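Local coordinates for DnaJ homolog subfamily C member 10 (Mus musculus, PDB 3APQ), which acts as an endoplasmic reticulum disulfide reductase in the correct folding of proteins and the degradation of misfolded ones, here represented by its J and first thioredoxin domains, at residues Arg17-Ala22 and Arg50-Leu55. Residues are numbered along the deposited sequence; the frame is centred on the assembly and turned at random.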
ATOM      1  N   ARG A  17      -0.131  -0.913  -7.824  1.00 13.42           N
ATOM      2  CA  ARG A  17       0.267  -2.271  -7.445  0.70 13.32           C
ATOM      3  C   ARG A  17       1.205  -2.876  -8.483  1.00 13.39           C
ATOM      4  O   ARG A  17       2.228  -3.438  -8.113  1.00 14.05           O
ATOM      5  CB  ARG A  17      -0.942  -3.202  -7.226  0.70 14.33           C
ATOM      6  CG  ARG A  17      -0.551  -4.653  -6.876  0.70 13.54           C
ATOM      7  CD  ARG A  17      -1.816  -5.556  -6.858  0.70 20.18           C
ATOM      8  NE  ARG A  17      -1.386  -6.945  -6.911  0.70 22.13           N
ATOM      9  CZ  ARG A  17      -1.070  -7.623  -8.023  0.70 22.39           C
ATOM     10  NH1 ARG A  17      -1.200  -7.088  -9.242  0.70 22.92           N
ATOM     11  NH2 ARG A  17      -0.626  -8.862  -7.895  0.70 20.70           N
ATOM     12  N   GLU A  18       0.884  -2.774  -9.773  1.00 11.98           N
ATOM     13  CA  GLU A  18       1.763  -3.391 -10.827  1.00 11.77           C
ATOM     14  C   GLU A  18       3.149  -2.800 -10.831  1.00 12.44           C
ATOM     15  O   GLU A  18       4.192  -3.511 -10.954  1.00 12.75           O
ATOM     16  CB  GLU A  18       1.122  -3.237 -12.228  1.00 12.05           C
ATOM     17  CG  GLU A  18       0.029  -4.244 -12.430  1.00 16.76           C
ATOM     18  CD  GLU A  18      -0.930  -3.914 -13.600  1.00 24.67           C
ATOM     19  OE1 GLU A  18      -1.303  -2.746 -13.834  1.00 25.54           O
ATOM     20  OE2 GLU A  18      -1.358  -4.873 -14.266  1.00 29.27           O
ATOM     21  N   ILE A  19       3.169  -1.484 -10.709  1.00 12.59           N
ATOM     22  CA  ILE A  19       4.423  -0.739 -10.587  1.00 13.03           C
ATOM     23  C   ILE A  19       5.262  -1.208  -9.378  1.00 13.17           C
ATOM     24  O   ILE A  19       6.489  -1.428  -9.522  1.00 13.40           O
ATOM     25  CB  ILE A  19       4.188   0.788 -10.580  1.00 13.35           C
ATOM     26  CG1 ILE A  19       3.561   1.212 -11.931  1.00 15.68           C
ATOM     27  CG2 ILE A  19       5.486   1.570 -10.185  1.00 15.55           C
ATOM     28  CD1 ILE A  19       2.811   2.573 -11.915  1.00 17.26           C
ATOM     29  N   ARG A  20       4.653  -1.373  -8.197  1.00 14.08           N
ATOM     30  CA  ARG A  20       5.430  -1.917  -7.065  1.00 12.81           C
ATOM     31  C   ARG A  20       5.987  -3.261  -7.347  1.00 13.92           C
ATOM     32  O   ARG A  20       7.138  -3.531  -6.987  1.00 14.80           O
ATOM     33  CB  ARG A  20       4.585  -2.055  -5.775  1.00 12.76           C
ATOM     34  CG  ARG A  20       4.212  -0.712  -5.162  1.00 13.34           C
ATOM     35  CD  ARG A  20       3.565  -0.879  -3.739  1.00 11.28           C
ATOM     36  NE  ARG A  20       2.245  -1.529  -3.832  1.00 11.70           N
ATOM     37  CZ  ARG A  20       1.100  -0.871  -3.978  1.00 13.51           C
ATOM     38  NH1 ARG A  20       1.094   0.471  -4.148  1.00 15.58           N
ATOM     39  NH2 ARG A  20      -0.048  -1.546  -3.971  1.00 13.96           N
ATOM     40  N   GLN A  21       5.170  -4.134  -7.922  1.00 13.31           N
ATOM     41  CA  GLN A  21       5.611  -5.491  -8.171  1.00 15.08           C
ATOM     42  C   GLN A  21       6.798  -5.514  -9.156  1.00 16.25           C
ATOM     43  O   GLN A  21       7.777  -6.299  -8.961  1.00 17.93           O
ATOM     44  CB  GLN A  21       4.448  -6.374  -8.561  1.00 15.01           C
ATOM     45  CG  GLN A  21       3.500  -6.530  -7.278  1.00 19.41           C
ATOM     46  CD  GLN A  21       4.337  -6.950  -6.010  1.00 25.88           C
ATOM     47  OE1 GLN A  21       4.960  -8.021  -6.032  1.00 24.35           O
ATOM     48  NE2 GLN A  21       4.412  -6.073  -4.953  1.00 21.55           N
ATOM     49  N   ALA A  22       6.765  -4.632 -10.152  1.00 15.07           N
ATOM     50  CA  ALA A  22       7.821  -4.678 -11.151  1.00 15.65           C
ATOM     51  C   ALA A  22       9.100  -4.167 -10.517  1.00 15.31           C
ATOM     52  O   ALA A  22      10.157  -4.745 -10.726  1.00 16.09           O
ATOM     53  CB  ALA A  22       7.472  -3.847 -12.377  1.00 16.56           C
ATOM     54  N   ARG A  50      14.513   6.144  -8.647  1.00 17.26           N
ATOM     55  CA  ARG A  50      14.031   7.485  -8.988  1.00 17.65           C
ATOM     56  C   ARG A  50      12.745   7.380  -9.806  1.00 17.70           C
ATOM     57  O   ARG A  50      11.764   8.117  -9.531  1.00 18.98           O
ATOM     58  CB  ARG A  50      15.138   8.236  -9.762  1.00 17.64           C
ATOM     59  CG  ARG A  50      14.802   9.532 -10.326  1.00 18.92           C
ATOM     60  CD  ARG A  50      16.142  10.093 -10.949  1.00 25.08           C
ATOM     61  NE  ARG A  50      15.942  11.399 -11.557  1.00 25.88           N
ATOM     62  CZ  ARG A  50      15.500  11.592 -12.791  1.00 26.01           C
ATOM     63  NH1 ARG A  50      15.229  10.552 -13.561  1.00 24.49           N
ATOM     64  NH2 ARG A  50      15.323  12.835 -13.257  1.00 26.03           N
ATOM     65  N   ALA A  51      12.757   6.465 -10.776  1.00 18.57           N
ATOM     66  CA  ALA A  51      11.532   6.091 -11.553  1.00 18.16           C
ATOM     67  C   ALA A  51      10.367   5.687 -10.649  1.00 18.08           C
ATOM     68  O   ALA A  51       9.264   6.256 -10.730  1.00 17.59           O
ATOM     69  CB  ALA A  51      11.839   4.986 -12.546  1.00 17.76           C
ATOM     70  N   TYR A  52      10.604   4.682  -9.813  1.00 18.11           N
ATOM     71  CA  TYR A  52       9.596   4.225  -8.860  1.00 17.84           C
ATOM     72  C   TYR A  52       9.079   5.373  -7.983  1.00 18.95           C
ATOM     73  O   TYR A  52       7.870   5.495  -7.749  1.00 19.58           O
ATOM     74  CB  TYR A  52      10.073   3.018  -7.991  1.00 17.46           C
ATOM     75  CG  TYR A  52       9.059   2.718  -6.937  1.00 18.38           C
ATOM     76  CD1 TYR A  52       7.780   2.217  -7.296  1.00 16.87           C
ATOM     77  CD2 TYR A  52       9.326   2.979  -5.570  1.00 18.99           C
ATOM     78  CE1 TYR A  52       6.770   1.992  -6.301  1.00 14.51           C
ATOM     79  CE2 TYR A  52       8.348   2.732  -4.583  1.00 16.59           C
ATOM     80  CZ  TYR A  52       7.083   2.250  -4.960  1.00 18.65           C
ATOM     81  OH  TYR A  52       6.124   2.065  -3.999  1.00 17.47           O
ATOM     82  N   GLU A  53       9.960   6.223  -7.464  1.00 20.06           N
ATOM     83  CA  GLU A  53       9.453   7.279  -6.571  1.00 21.55           C
ATOM     84  C   GLU A  53       8.565   8.313  -7.272  1.00 21.08           C
ATOM     85  O   GLU A  53       7.722   8.979  -6.648  1.00 21.74           O
ATOM     86  CB  GLU A  53      10.570   7.929  -5.753  1.00 23.07           C
ATOM     87  CG  GLU A  53      11.298   6.867  -4.906  1.00 26.76           C
ATOM     88  CD  GLU A  53      11.990   7.395  -3.687  1.00 37.41           C
ATOM     89  OE1 GLU A  53      12.616   8.486  -3.755  1.00 39.26           O
ATOM     90  OE2 GLU A  53      11.905   6.689  -2.647  1.00 39.18           O
ATOM     91  N   VAL A  54       8.743   8.459  -8.573  1.00 19.92           N
ATOM     92  CA  VAL A  54       7.871   9.387  -9.284  1.00 18.19           C
ATOM     93  C   VAL A  54       6.518   8.679  -9.599  1.00 17.76           C
ATOM     94  O   VAL A  54       5.429   9.208  -9.312  1.00 17.81           O
ATOM     95  CB  VAL A  54       8.545   9.971 -10.538  1.00 18.11           C
ATOM     96  CG1 VAL A  54       7.454  10.591 -11.494  1.00 19.90           C
ATOM     97  CG2 VAL A  54       9.626  11.003 -10.115  1.00 19.12           C
ATOM     98  N   LEU A  55       6.599   7.466 -10.099  1.00 17.14           N
ATOM     99  CA  LEU A  55       5.401   6.763 -10.564  1.00 17.12           C
ATOM    100  C   LEU A  55       4.519   6.381  -9.382  1.00 20.41           C
ATOM    101  O   LEU A  55       3.312   6.334  -9.525  1.00 20.41           O
ATOM    102  CB  LEU A  55       5.775   5.547 -11.389  1.00 16.43           C
ATOM    103  CG  LEU A  55       6.474   5.788 -12.711  1.00 17.73           C
ATOM    104  CD1 LEU A  55       6.674   4.402 -13.370  1.00 16.93           C
ATOM    105  CD2 LEU A  55       5.650   6.755 -13.588  1.00 17.93           C
TER
HETATM  106  O   HOH W   1       3.340   2.452  -4.512  1.00 22.23           O
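The branch methyl of I19 meets the Y52 ring at its edge, CG2 lying near the ring plane and 3.7 Å from Y52 CD1. With CG2 anti to the backbone N, the same methyl also reaches L55, 4.2 Å from L55 CB, so a branched aliphatic residue suits a place between an aromatic ring and a leucine. The apolar stem of R20 passes obliquely across the phenol end, R20 CG 3.6 Å from Y52 OH. The R20 chain then bends at chi3 (-68°), and its guanidinium stands almost perpendicular to the ring, 88° between planes. One water joins the two polar ends, accepting from R20 NH1 at 3.0 Å and lying 2.9 Å from Y52 OH; tyrosine is long enough to bring a hydroxyl there. Arginine suits its place because beyond that stem its charged end forms salt bridges to D94 and E103, while F23 stacks on the Y52 ring. Were Y52 replaced by an alanine, the I19 methyl and R20 stem would probably lose their aromatic partner, and the water its hydroxyl. The short helical segments run antiparallel, 166° between axes and 10.5 Å apart, as expected of helices 16-30 and 41-55, the antiparallel pair at the core of the J-domain fold.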